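Local coordinates for Alpha/beta hydrolase (Pseudomonas aeruginosa PAO1, PDB 4R1D), which probably acts as a secreted lipase, a calcium-binding alpha/beta hydrolase effector of the H2 type VI secretion system that is held in check by its immunity protein, at residues Q201-C206 / P232-E237; W211-S214 / L220-R223; T289-M294 / R441-K446; A421-E426 / Q506-A511. One frame throughout, in Å; residues are numbered along the deposited sequence.

Interaction 1 of 4, residues Q201-C206 / P232-E237; sequences QFDVWC and PFYQKE. With CA (calcium ion), chain C.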
loop_
_atom_site.group_PDB
_atom_site.type_symbol
_atom_site.label_atom_id
_atom_site.label_comp_id
_atom_site.label_asym_id
_atom_site.label_seq_id
_atom_site.Cartn_x
_atom_site.Cartn_y
_atom_site.Cartn_z
ATOM N N GLN A 201 24.198 -9.056 -20.402
ATOM C CA GLN A 201 24.394 -8.046 -19.366
ATOM C C GLN A 201 23.107 -7.877 -18.565
ATOM O O GLN A 201 22.103 -7.365 -19.076
ATOM C CB GLN A 201 24.823 -6.703 -19.969
ATOM C CG GLN A 201 26.180 -6.731 -20.671
ATOM C CD GLN A 201 26.127 -7.388 -22.044
ATOM O OE1 GLN A 201 25.058 -7.529 -22.632
ATOM N NE2 GLN A 201 27.284 -7.793 -22.556
ATOM N N PHE A 202 23.129 -8.323 -17.315
ATOM C CA PHE A 202 21.946 -8.241 -16.475
ATOM C C PHE A 202 21.991 -6.923 -15.728
ATOM O O PHE A 202 23.048 -6.511 -15.272
ATOM C CB PHE A 202 21.917 -9.388 -15.472
ATOM C CG PHE A 202 21.911 -10.752 -16.104
ATOM C CD1 PHE A 202 20.715 -11.420 -16.329
ATOM C CD2 PHE A 202 23.099 -11.366 -16.479
ATOM C CE1 PHE A 202 20.707 -12.679 -16.909
ATOM C CE2 PHE A 202 23.095 -12.628 -17.065
ATOM C CZ PHE A 202 21.901 -13.284 -17.273
ATOM N N ASP A 203 20.847 -6.264 -15.621
ATOM C CA ASP A 203 20.694 -5.066 -14.794
ATOM C C ASP A 203 19.399 -5.219 -13.999
ATOM O O ASP A 203 18.370 -5.588 -14.569
ATOM C CB ASP A 203 20.538 -3.822 -15.666
ATOM C CG ASP A 203 21.836 -3.373 -16.316
ATOM O OD1 ASP A 203 22.926 -3.631 -15.767
ATOM O OD2 ASP A 203 21.755 -2.719 -17.378
ATOM N N VAL A 204 19.441 -4.919 -12.707
ATOM C CA VAL A 204 18.244 -5.056 -11.869
ATOM C C VAL A 204 17.486 -3.734 -11.787
ATOM O O VAL A 204 18.039 -2.729 -11.341
ATOM C CB VAL A 204 18.606 -5.485 -10.441
ATOM C CG1 VAL A 204 17.338 -5.641 -9.591
ATOM C CG2 VAL A 204 19.418 -6.808 -10.458
ATOM N N TRP A 205 16.218 -3.757 -12.196
ATOM C CA TRP A 205 15.345 -2.590 -12.137
ATOM C C TRP A 205 14.259 -2.885 -11.116
ATOM O O TRP A 205 13.855 -4.030 -10.962
ATOM C CB TRP A 205 14.707 -2.330 -13.502
ATOM C CG TRP A 205 15.707 -1.923 -14.534
ATOM C CD1 TRP A 205 16.591 -2.738 -15.180
ATOM C CD2 TRP A 205 15.928 -0.599 -15.043
ATOM N NE1 TRP A 205 17.346 -2.002 -16.069
ATOM C CE2 TRP A 205 16.965 -0.686 -15.995
ATOM C CE3 TRP A 205 15.351 0.650 -14.782
ATOM C CZ2 TRP A 205 17.433 0.426 -16.697
ATOM C CZ3 TRP A 205 15.818 1.758 -15.477
ATOM C CH2 TRP A 205 16.857 1.638 -16.419
ATOM N N CYS A 206 13.796 -1.856 -10.420
ATOM C CA CYS A 206 12.896 -2.053 -9.288
ATOM C C CYS A 206 11.485 -1.578 -9.608
ATOM O O CYS A 206 11.230 -0.372 -9.671
ATOM C CB CYS A 206 13.413 -1.293 -8.078
ATOM S SG CYS A 206 12.486 -1.618 -6.553
ATOM N N PRO A 232 13.135 1.614 -22.977
ATOM C CA PRO A 232 13.653 2.797 -23.679
ATOM C C PRO A 232 15.053 3.206 -23.219
ATOM O O PRO A 232 15.820 3.750 -24.007
ATOM C CB PRO A 232 12.618 3.875 -23.350
ATOM C CG PRO A 232 11.330 3.099 -23.245
ATOM C CD PRO A 232 11.742 1.804 -22.536
ATOM N N PHE A 233 15.400 2.949 -21.964
ATOM C CA PHE A 233 16.780 3.192 -21.566
ATOM C C PHE A 233 17.751 2.424 -22.472
ATOM O O PHE A 233 18.748 2.983 -22.925
ATOM C CB PHE A 233 17.026 2.834 -20.095
ATOM C CG PHE A 233 18.483 2.857 -19.710
ATOM C CD1 PHE A 233 19.090 4.038 -19.309
ATOM C CD2 PHE A 233 19.251 1.703 -19.770
ATOM C CE1 PHE A 233 20.434 4.069 -18.963
ATOM C CE2 PHE A 233 20.600 1.727 -19.423
ATOM C CZ PHE A 233 21.191 2.914 -19.021
ATOM N N TYR A 234 17.472 1.145 -22.728
ATOM C CA TYR A 234 18.369 0.337 -23.559
ATOM C C TYR A 234 18.283 0.738 -25.029
ATOM O O TYR A 234 19.290 0.714 -25.740
ATOM C CB TYR A 234 18.121 -1.166 -23.368
ATOM C CG TYR A 234 18.453 -1.582 -21.962
ATOM C CD1 TYR A 234 19.775 -1.736 -21.559
ATOM C CD2 TYR A 234 17.453 -1.764 -21.017
ATOM C CE1 TYR A 234 20.087 -2.085 -20.256
ATOM C CE2 TYR A 234 17.758 -2.105 -19.721
ATOM C CZ TYR A 234 19.066 -2.268 -19.346
ATOM O OH TYR A 234 19.355 -2.613 -18.043
ATOM N N GLN A 235 17.094 1.130 -25.476
ATOM C CA GLN A 235 16.960 1.624 -26.848
ATOM C C GLN A 235 17.966 2.748 -27.069
ATOM O O GLN A 235 18.737 2.728 -28.031
ATOM C CB GLN A 235 15.542 2.125 -27.137
ATOM C CG GLN A 235 15.304 2.523 -28.603
ATOM C CD GLN A 235 16.051 3.790 -29.011
ATOM O OE1 GLN A 235 15.976 4.814 -28.329
ATOM N NE2 GLN A 235 16.787 3.719 -30.122
ATOM N N LYS A 236 17.967 3.716 -26.159
ATOM C CA LYS A 236 18.835 4.878 -26.282
ATOM C C LYS A 236 20.297 4.537 -26.037
ATOM O O LYS A 236 21.177 4.968 -26.778
ATOM C CB LYS A 236 18.392 5.976 -25.315
ATOM C CG LYS A 236 19.349 7.150 -25.270
ATOM C CD LYS A 236 18.605 8.475 -25.258
ATOM C CE LYS A 236 19.526 9.610 -25.695
ATOM N NZ LYS A 236 18.767 10.784 -26.213
ATOM N N GLU A 237 20.558 3.771 -24.987
ATOM C CA GLU A 237 21.924 3.480 -24.578
ATOM C C GLU A 237 22.642 2.592 -25.589
ATOM O O GLU A 237 23.826 2.785 -25.873
ATOM C CB GLU A 237 21.937 2.818 -23.197
ATOM C CG GLU A 237 23.330 2.639 -22.601
ATOM C CD GLU A 237 23.997 3.963 -22.271
ATOM O OE1 GLU A 237 23.315 4.854 -21.718
ATOM O OE2 GLU A 237 25.202 4.110 -22.570
HETATM CA CA CA C . 24.569 -4.878 -14.411
HETATM O O HOH W 1 25.495 -2.489 -14.162
HETATM O O HOH W 2 25.894 -4.673 -16.682
#

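Interaction 2 of 4, residues W211-S214 / L220-R223; sequences WLQS and LDVR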
loop_
_atom_site.group_PDB
_atom_site.type_symbol
_atom_site.label_atom_id
_atom_site.label_comp_id
_atom_site.label_asym_id
_atom_site.label_seq_id
_atom_site.Cartn_x
_atom_site.Cartn_y
_atom_site.Cartn_z
ATOM N N TRP A 211 0.660 -0.720 -3.712
ATOM C CA TRP A 211 0.148 -1.958 -3.113
ATOM C C TRP A 211 -1.266 -1.823 -2.531
ATOM O O TRP A 211 -1.905 -2.820 -2.210
ATOM C CB TRP A 211 1.142 -2.501 -2.069
ATOM C CG TRP A 211 1.554 -1.477 -1.056
ATOM C CD1 TRP A 211 2.667 -0.668 -1.096
ATOM C CD2 TRP A 211 0.844 -1.125 0.133
ATOM N NE1 TRP A 211 2.688 0.152 0.005
ATOM C CE2 TRP A 211 1.583 -0.110 0.777
ATOM C CE3 TRP A 211 -0.337 -1.586 0.729
ATOM C CZ2 TRP A 211 1.172 0.468 1.980
ATOM C CZ3 TRP A 211 -0.747 -1.006 1.934
ATOM C CH2 TRP A 211 0.007 0.010 2.541
ATOM N N LEU A 212 -1.767 -0.596 -2.404
ATOM C CA LEU A 212 -3.142 -0.405 -1.934
ATOM C C LEU A 212 -4.177 -0.744 -3.003
ATOM O O LEU A 212 -5.303 -1.164 -2.700
ATOM C CB LEU A 212 -3.344 1.036 -1.467
ATOM C CG LEU A 212 -2.647 1.353 -0.145
ATOM C CD1 LEU A 212 -2.527 2.855 0.024
ATOM C CD2 LEU A 212 -3.468 0.739 1.007
ATOM N N GLN A 213 -3.814 -0.545 -4.264
ATOM C CA GLN A 213 -4.758 -0.797 -5.332
ATOM C C GLN A 213 -4.759 -2.281 -5.651
ATOM O O GLN A 213 -3.885 -3.019 -5.190
ATOM C CB GLN A 213 -4.369 -0.006 -6.579
ATOM C CG GLN A 213 -3.221 -0.643 -7.346
ATOM C CD GLN A 213 -2.705 0.251 -8.452
ATOM O OE1 GLN A 213 -3.333 1.272 -8.787
ATOM N NE2 GLN A 213 -1.556 -0.113 -9.021
ATOM N N SER A 214 -5.735 -2.720 -6.449
ATOM C CA SER A 214 -5.773 -4.117 -6.873
ATOM C C SER A 214 -4.482 -4.519 -7.556
ATOM O O SER A 214 -3.931 -3.774 -8.359
ATOM C CB SER A 214 -6.929 -4.387 -7.842
ATOM O OG SER A 214 -6.967 -5.766 -8.170
ATOM N N LEU A 220 -0.706 -3.851 -14.610
ATOM C CA LEU A 220 -0.702 -2.873 -15.697
ATOM C C LEU A 220 0.390 -1.840 -15.481
ATOM O O LEU A 220 1.082 -1.452 -16.426
ATOM C CB LEU A 220 -2.055 -2.174 -15.828
ATOM C CG LEU A 220 -3.147 -2.928 -16.599
ATOM C CD1 LEU A 220 -3.345 -4.337 -16.072
ATOM C CD2 LEU A 220 -4.462 -2.151 -16.579
ATOM N N ASP A 221 0.551 -1.395 -14.240
ATOM C CA ASP A 221 1.574 -0.393 -13.944
ATOM C C ASP A 221 2.984 -0.943 -14.167
ATOM O O ASP A 221 3.883 -0.215 -14.597
ATOM C CB ASP A 221 1.428 0.125 -12.514
ATOM C CG ASP A 221 0.141 0.893 -12.314
ATOM O OD1 ASP A 221 -0.570 1.134 -13.321
ATOM O OD2 ASP A 221 -0.154 1.275 -11.162
ATOM N N VAL A 222 3.177 -2.229 -13.879
ATOM C CA VAL A 222 4.492 -2.842 -14.084
ATOM C C VAL A 222 4.784 -3.007 -15.579
ATOM O O VAL A 222 5.905 -2.758 -16.041
ATOM C CB VAL A 222 4.624 -4.188 -13.319
ATOM C CG1 VAL A 222 5.876 -4.930 -13.734
ATOM C CG2 VAL A 222 4.632 -3.923 -11.821
ATOM N N ARG A 223 3.769 -3.411 -16.337
ATOM C CA ARG A 223 3.888 -3.447 -17.791
ATOM C C ARG A 223 4.355 -2.081 -18.288
ATOM O O ARG A 223 5.341 -1.974 -19.030
ATOM C CB ARG A 223 2.550 -3.819 -18.442
ATOM C CG ARG A 223 2.622 -3.943 -19.970
ATOM C CD ARG A 223 1.580 -3.090 -20.681
ATOM N NE ARG A 223 1.946 -2.873 -22.082
ATOM C CZ ARG A 223 2.411 -1.720 -22.567
ATOM N NH1 ARG A 223 2.547 -0.664 -21.774
ATOM N NH2 ARG A 223 2.723 -1.616 -23.853
HETATM O O HOH W 3 -1.903 3.063 -10.693
#

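Interaction 3 of 4, residues T289-M294 / R441-K446; sequences TIYHHM and RDLIWK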
loop_
_atom_site.group_PDB
_atom_site.type_symbol
_atom_site.label_atom_id
_atom_site.label_comp_id
_atom_site.label_asym_id
_atom_site.label_seq_id
_atom_site.Cartn_x
_atom_site.Cartn_y
_atom_site.Cartn_z
ATOM N N THR A 289 -3.392 -14.827 7.991
ATOM C CA THR A 289 -2.954 -13.747 8.869
ATOM C C THR A 289 -3.815 -12.497 8.723
ATOM O O THR A 289 -3.955 -11.744 9.677
ATOM C CB THR A 289 -1.459 -13.360 8.688
ATOM O OG1 THR A 289 -1.255 -12.796 7.378
ATOM C CG2 THR A 289 -0.550 -14.567 8.910
ATOM N N ILE A 290 -4.404 -12.272 7.551
ATOM C CA ILE A 290 -5.211 -11.059 7.357
ATOM C C ILE A 290 -6.381 -11.030 8.330
ATOM O O ILE A 290 -6.792 -9.966 8.798
ATOM C CB ILE A 290 -5.715 -10.886 5.890
ATOM C CG1 ILE A 290 -6.311 -9.486 5.694
ATOM C CG2 ILE A 290 -6.749 -11.941 5.535
ATOM C CD1 ILE A 290 -6.910 -9.277 4.310
ATOM N N TYR A 291 -6.909 -12.207 8.657
ATOM C CA TYR A 291 -7.983 -12.270 9.642
ATOM C C TYR A 291 -7.465 -11.874 11.023
ATOM O O TYR A 291 -8.086 -11.093 11.719
ATOM C CB TYR A 291 -8.592 -13.672 9.666
ATOM C CG TYR A 291 -9.800 -13.806 10.557
ATOM C CD1 TYR A 291 -9.651 -13.945 11.931
ATOM C CD2 TYR A 291 -11.082 -13.832 10.025
ATOM C CE1 TYR A 291 -10.736 -14.079 12.752
ATOM C CE2 TYR A 291 -12.193 -13.971 10.851
ATOM C CZ TYR A 291 -12.003 -14.107 12.212
ATOM O OH TYR A 291 -13.081 -14.234 13.062
ATOM N N HIS A 292 -6.319 -12.411 11.424
ATOM C CA HIS A 292 -5.753 -12.029 12.713
ATOM C C HIS A 292 -5.597 -10.519 12.792
ATOM O O HIS A 292 -6.036 -9.885 13.751
ATOM C CB HIS A 292 -4.378 -12.666 12.939
ATOM C CG HIS A 292 -3.660 -12.094 14.121
ATOM N ND1 HIS A 292 -2.922 -10.932 14.048
ATOM C CD2 HIS A 292 -3.615 -12.488 15.417
ATOM C CE1 HIS A 292 -2.431 -10.647 15.243
ATOM N NE2 HIS A 292 -2.837 -11.575 16.092
ATOM N N HIS A 293 -4.965 -9.942 11.775
ATOM C CA HIS A 293 -4.640 -8.522 11.810
ATOM C C HIS A 293 -5.872 -7.624 11.833
ATOM O O HIS A 293 -5.900 -6.648 12.574
ATOM C CB HIS A 293 -3.692 -8.164 10.663
ATOM C CG HIS A 293 -2.428 -8.963 10.685
ATOM N ND1 HIS A 293 -1.621 -9.129 9.580
ATOM C CD2 HIS A 293 -1.849 -9.667 11.685
ATOM C CE1 HIS A 293 -0.589 -9.890 9.904
ATOM N NE2 HIS A 293 -0.704 -10.231 11.176
ATOM N N MET A 294 -6.890 -7.972 11.048
ATOM C CA MET A 294 -8.109 -7.190 11.005
ATOM C C MET A 294 -8.918 -7.301 12.293
ATOM O O MET A 294 -9.642 -6.379 12.646
ATOM C CB MET A 294 -8.968 -7.574 9.794
ATOM C CG MET A 294 -8.347 -7.141 8.465
ATOM S SD MET A 294 -9.428 -7.438 7.061
ATOM C CE MET A 294 -10.611 -6.116 7.332
ATOM N N ARG A 441 -1.625 -19.940 11.137
ATOM C CA ARG A 441 -2.076 -20.891 10.131
ATOM C C ARG A 441 -3.429 -21.499 10.515
ATOM O O ARG A 441 -4.303 -21.668 9.667
ATOM C CB ARG A 441 -1.017 -21.969 9.923
ATOM C CG ARG A 441 -1.346 -22.941 8.805
ATOM C CD ARG A 441 -2.027 -24.223 9.337
ATOM N NE ARG A 441 -2.342 -25.106 8.228
ATOM C CZ ARG A 441 -2.317 -26.439 8.271
ATOM N NH1 ARG A 441 -1.988 -27.081 9.387
ATOM N NH2 ARG A 441 -2.609 -27.119 7.178
ATOM N N ASP A 442 -3.585 -21.848 11.787
ATOM C CA ASP A 442 -4.901 -22.185 12.315
ATOM C C ASP A 442 -5.363 -20.996 13.110
ATOM O O ASP A 442 -4.726 -20.617 14.093
ATOM C CB ASP A 442 -4.854 -23.414 13.231
ATOM C CG ASP A 442 -4.519 -24.682 12.483
ATOM O OD1 ASP A 442 -4.830 -24.758 11.279
ATOM O OD2 ASP A 442 -3.948 -25.611 13.093
ATOM N N LEU A 443 -6.456 -20.385 12.673
ATOM C CA LEU A 443 -6.965 -19.215 13.339
ATOM C C LEU A 443 -8.020 -19.741 14.296
ATOM O O LEU A 443 -9.075 -20.194 13.865
ATOM C CB LEU A 443 -7.575 -18.256 12.323
ATOM C CG LEU A 443 -7.683 -16.783 12.722
ATOM C CD1 LEU A 443 -8.354 -16.645 14.079
ATOM C CD2 LEU A 443 -6.311 -16.151 12.742
ATOM N N ILE A 444 -7.725 -19.688 15.590
ATOM C CA ILE A 444 -8.576 -20.331 16.590
ATOM C C ILE A 444 -9.185 -19.358 17.586
ATOM O O ILE A 444 -8.478 -18.609 18.249
ATOM C CB ILE A 444 -7.782 -21.375 17.393
ATOM C CG1 ILE A 444 -7.199 -22.442 16.463
ATOM C CG2 ILE A 444 -8.669 -22.001 18.474
ATOM C CD1 ILE A 444 -5.924 -23.099 17.028
ATOM N N TRP A 445 -10.513 -19.377 17.686
ATOM C CA TRP A 445 -11.214 -18.663 18.737
ATOM C C TRP A 445 -11.542 -19.725 19.770
ATOM O O TRP A 445 -12.307 -20.647 19.486
ATOM C CB TRP A 445 -12.538 -18.113 18.224
ATOM C CG TRP A 445 -12.485 -16.825 17.449
ATOM C CD1 TRP A 445 -12.610 -16.676 16.091
ATOM C CD2 TRP A 445 -12.368 -15.506 17.986
ATOM N NE1 TRP A 445 -12.561 -15.344 15.755
ATOM C CE2 TRP A 445 -12.411 -14.606 16.899
ATOM C CE3 TRP A 445 -12.229 -14.995 19.280
ATOM C CZ2 TRP A 445 -12.313 -13.225 17.067
ATOM C CZ3 TRP A 445 -12.133 -13.624 19.446
ATOM C CH2 TRP A 445 -12.163 -12.755 18.342
ATOM N N LYS A 446 -10.964 -19.604 20.955
ATOM C CA LYS A 446 -11.182 -20.598 21.998
ATOM C C LYS A 446 -12.028 -19.996 23.112
ATOM O O LYS A 446 -11.709 -18.932 23.638
ATOM C CB LYS A 446 -9.835 -21.080 22.535
ATOM C CG LYS A 446 -9.939 -22.141 23.606
ATOM C CD LYS A 446 -8.574 -22.479 24.172
ATOM C CE LYS A 446 -7.842 -23.474 23.298
ATOM N NZ LYS A 446 -6.720 -24.123 24.042
#

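Interaction 4 of 4, residues A421-E426 / Q506-A511; sequences AGYHSE and QAPALA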
loop_
_atom_site.group_PDB
_atom_site.type_symbol
_atom_site.label_atom_id
_atom_site.label_comp_id
_atom_site.label_asym_id
_atom_site.label_seq_id
_atom_site.Cartn_x
_atom_site.Cartn_y
_atom_site.Cartn_z
ATOM N N ALA A 421 -5.830 -19.208 -14.298
ATOM C CA ALA A 421 -4.756 -18.808 -15.205
ATOM C C ALA A 421 -3.392 -19.375 -14.810
ATOM O O ALA A 421 -2.468 -19.403 -15.624
ATOM C CB ALA A 421 -4.695 -17.285 -15.309
ATOM N N GLY A 422 -3.262 -19.823 -13.564
ATOM C CA GLY A 422 -2.056 -20.505 -13.122
ATOM C C GLY A 422 -0.775 -19.672 -13.066
ATOM O O GLY A 422 -0.782 -18.520 -12.623
ATOM N N TYR A 423 0.324 -20.279 -13.510
ATOM C CA TYR A 423 1.665 -19.716 -13.358
ATOM C C TYR A 423 2.383 -19.737 -14.699
ATOM O O TYR A 423 2.135 -20.614 -15.529
ATOM C CB TYR A 423 2.474 -20.529 -12.325
ATOM C CG TYR A 423 1.800 -20.587 -10.968
ATOM C CD1 TYR A 423 0.737 -21.453 -10.739
ATOM C CD2 TYR A 423 2.193 -19.740 -9.934
ATOM C CE1 TYR A 423 0.091 -21.489 -9.508
ATOM C CE2 TYR A 423 1.564 -19.771 -8.696
ATOM C CZ TYR A 423 0.516 -20.637 -8.491
ATOM O OH TYR A 423 -0.105 -20.652 -7.276
ATOM N N HIS A 424 3.287 -18.781 -14.891
ATOM C CA HIS A 424 4.172 -18.771 -16.046
ATOM C C HIS A 424 4.836 -20.149 -16.194
ATOM O O HIS A 424 5.182 -20.792 -15.206
ATOM C CB HIS A 424 5.219 -17.669 -15.854
ATOM C CG HIS A 424 6.022 -17.374 -17.081
ATOM N ND1 HIS A 424 6.977 -18.240 -17.569
ATOM C CD2 HIS A 424 6.018 -16.305 -17.914
ATOM C CE1 HIS A 424 7.523 -17.721 -18.654
ATOM N NE2 HIS A 424 6.965 -16.542 -18.880
ATOM N N SER A 425 5.001 -20.613 -17.430
ATOM C CA SER A 425 5.550 -21.949 -17.671
ATOM C C SER A 425 7.008 -22.121 -17.221
ATOM O O SER A 425 7.500 -23.246 -17.088
ATOM C CB SER A 425 5.401 -22.327 -19.151
ATOM O OG SER A 425 6.141 -21.442 -19.977
ATOM N N GLU A 426 7.708 -21.014 -16.998
ATOM C CA GLU A 426 9.075 -21.092 -16.491
ATOM C C GLU A 426 9.144 -20.412 -15.121
ATOM O O GLU A 426 9.770 -19.368 -14.963
ATOM C CB GLU A 426 10.053 -20.449 -17.472
ATOM C CG GLU A 426 9.879 -20.947 -18.918
ATOM C CD GLU A 426 10.248 -22.425 -19.082
ATOM O OE1 GLU A 426 10.984 -22.963 -18.233
ATOM O OE2 GLU A 426 9.807 -23.044 -20.069
ATOM N N GLN A 506 3.046 -23.435 -0.517
ATOM C CA GLN A 506 3.267 -24.621 -1.338
ATOM C C GLN A 506 2.257 -24.756 -2.488
ATOM O O GLN A 506 2.307 -25.722 -3.240
ATOM C CB GLN A 506 3.272 -25.890 -0.472
ATOM C CG GLN A 506 1.878 -26.299 -0.023
ATOM C CD GLN A 506 1.879 -27.539 0.860
ATOM O OE1 GLN A 506 2.925 -28.124 1.134
ATOM N NE2 GLN A 506 0.701 -27.938 1.309
ATOM N N ALA A 507 1.348 -23.789 -2.642
ATOM C CA ALA A 507 0.349 -23.896 -3.711
ATOM C C ALA A 507 0.965 -23.974 -5.112
ATOM O O ALA A 507 0.503 -24.753 -5.954
ATOM C CB ALA A 507 -0.692 -22.771 -3.623
ATOM N N PRO A 508 2.003 -23.160 -5.380
ATOM C CA PRO A 508 2.636 -23.249 -6.700
ATOM C C PRO A 508 3.192 -24.654 -6.981
ATOM O O PRO A 508 3.035 -25.156 -8.091
ATOM C CB PRO A 508 3.757 -22.210 -6.615
ATOM C CG PRO A 508 3.200 -21.154 -5.654
ATOM C CD PRO A 508 2.496 -22.002 -4.601
ATOM N N ALA A 509 3.819 -25.281 -5.993
ATOM C CA ALA A 509 4.313 -26.643 -6.181
ATOM C C ALA A 509 3.144 -27.569 -6.514
ATOM O O ALA A 509 3.217 -28.366 -7.443
ATOM C CB ALA A 509 5.058 -27.133 -4.947
ATOM N N LEU A 510 2.053 -27.434 -5.772
ATOM C CA LEU A 510 0.882 -28.275 -6.021
ATOM C C LEU A 510 0.289 -28.061 -7.415
ATOM O O LEU A 510 -0.291 -28.977 -7.999
ATOM C CB LEU A 510 -0.180 -28.066 -4.935
ATOM C CG LEU A 510 0.271 -28.523 -3.543
ATOM C CD1 LEU A 510 -0.739 -28.170 -2.453
ATOM C CD2 LEU A 510 0.556 -30.022 -3.548
ATOM N N ALA A 511 0.448 -26.857 -7.956
ATOM C CA ALA A 511 -0.093 -26.533 -9.269
ATOM C C ALA A 511 0.864 -26.932 -10.392
ATOM O O ALA A 511 0.571 -26.732 -11.571
ATOM C CB ALA A 511 -0.442 -25.052 -9.360
#

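Interaction 1 of 4, residues Q201-C206 / P232-E237
A very short hydrogen bond, 2.5 Å from Tyr-234 OH to Asp-203 OD2, ties helix 215-238 to a carboxylate that also binds calcium. The other oxygen of the same group, Asp-203 OD1, lies 2.5 Å from the calcium ion. The carboxylate thus bridges metal and phenol, one oxygen to each. It meets the tyrosine at the ring edge, and the two planes are nearly coplanar, 18° apart.

Tyr-234 OH is gripped a second time. Trp-205 NE1 donates to it over 2.9 Å, and the bond is nearly straight at 165°. The hydroxyl lies in the indole plane. The phenol therefore accepts from the indole and donates to the carboxylate, which fixes the direction of both bonds. The nearby calcium probably polarises the carboxylate.

Phe-233 adds an apolar flank. The edge of the Trp-205 six-membered ring points toward its face in an offset edge-to-face pair, with centroids 5.5 Å apart. The closest atoms are Trp-205 CZ2 and Phe-233 CD2, at 3.8 Å. Phe-233 CG is anti to its backbone N (chi1 171°), which brings the ring off the helix to the indole.

Phe-202 points the other way, yet its backbone O binds the calcium at 2.4 Å. Two waters, Glu-152 and Asp-156 also bind the ion. Glu-152 additionally accepts a hydrogen bond from Val-204 N. Here an outermost strand of the parallel alpha/beta-hydrolase sheet supplies Phe-202 O and Asp-203 OD1 to the calcium site, beside an aromatic cluster of Trp-205, Phe-233 and Tyr-234 between the strand and the following helix.

Interaction 2 of 4, residues W211-S214 / L220-R223
The loop 211-214 has no regular secondary structure and runs into helix 215-238, on whose second turn 220-223 lies. This is the N-terminal end of a helix in an alpha/beta-hydrolase fold. Ser-214 is its N-cap, and Ser-214 OG accepts a hydrogen bond from Arg-216 N. The backbones stay well apart, with the nearest CA atoms, those of Gln-213 and Asp-221, 10.7 Å from each other.

Two side chains span that distance from opposite directions. Gln-213 has its CG between the backbone N and the carbonyl carbon (chi1 78°), and the chain is extended beyond it, which carries the amide across to the helix. Gln-213 NE2 donates to Asp-221 OD2 over 2.9 Å. The bond is almost straight and lies in the amide plane. It reaches the oxygen from above the carboxylate plane, and the two flat groups are turned 53° apart.

Neighbours hold both groups in place. Gln-213 NE2 is also hydrogen-bonded to Ser-218, and Asp-221 OD1 to Gln-217 NE2. The contact lies at the surface, where one water closes a small ring by donating to Gln-213 OE1 at 3.0 Å and to Asp-221 OD2 at 2.5 Å.

Interaction 3 of 4, residues T289-M294 / R441-K446
Helix 289-296 packs here against strand 443-446, an inner strand of the small mixed sheet that accompanies the main alpha/beta-hydrolase sheet. The short helix and strand axes come within 9.6 Å, with their N-to-C directions 45° apart. All four touching residues are buried.

Tyr-291 carries most of the helix side of the contact. Its CG is anti to the backbone N (chi1 -174°), which sends the ring from the helix toward the strand. The Leu-443 and Tyr-291 side chains cross at about a right angle, and Leu-443 CG comes to 3.5 Å from Tyr-291 CD1. Leu-443 CD1 lies against Tyr-291 CD1 and CE1. Leu-443 CD2, the second methyl, lies 4.0 Å from His-292 CB. The His-292 ring is stacked with Trp-440, just before the strand segment.

The Tyr-291 ring meets the Trp-445 five-membered ring rim to rim, with planes 83° apart. Trp-375 meets Trp-445 edge-to-face, so the indole is set among further aromatics. Tyr-291 OH is also hydrogen-bonded to the backbone O of Tyr-376, giving this buried hydroxyl two partners. Its other bond comes from Trp-445 NE1, which donates to Tyr-291 OH over 3.0 Å, nearly straight and with the hydroxyl close to the indole plane.

Interaction 4 of 4, residues A421-E426 / Q506-A511
Tyr-423 has its CG anti to the carbonyl carbon and beside the backbone N (chi1 -58°), and this carries the phenol from the loop to helix 507-510. The second torsion, 78°, turns the ring so that Pro-508 and Ala-511 both meet it. Ala-511 comes three residues after Pro-508.

Pro-508 touches the hydroxyl end of the ring. Its CG is 3.7 Å from both Tyr-423 CE2 and Tyr-423 OH. Pro-508 CA makes an off-centre CH-pi contact, 4.3 Å from the centroid of the Tyr-423 ring and 29° off the ring normal. On the CE1 side, Ala-511 CB approaches Tyr-423 CE1 to 3.6 Å. Ala-507 lies farther off, with its CB 4.3 Å from Tyr-423 OH.

The tyrosine follows Gly-422, which has positive phi and ends the helical run of 400-421. The loop then leads into strand 427-432 of the central parallel sheet. Arg-263, on helix 258-267, makes a cation-pi contact with the same tyrosine ring and is hydrogen-bonded to Gly-422 O.

Between the two segments the chemistry is apolar and CH-pi in kind. The fit thus depends on shape and dispersion, with the aromatic ring joining the loop to the helix.

From the N terminus, strand 201-206 opens interaction 1. The chain then passes through loop 211-214 and into helix 215-238, where interaction 2 closes at 220-223. Interaction 1 closes later on the same helix, at 232-237, so interaction 2 falls wholly within its span. Their centres are about 21 Å apart. Interaction 3 opens at helix 289-296. Before it closes at 441-446, interaction 4 has opened at 421-426, and closes last, at 506-511. These two loops therefore cross. Interaction 1 ties an outermost strand of the parallel sheet to the helix after it, interaction 2 that helix's start to its preceding loop, interaction 3 a helix to the mixed sheet, and interaction 4 the loop before strand 427-432 to helix 507-510.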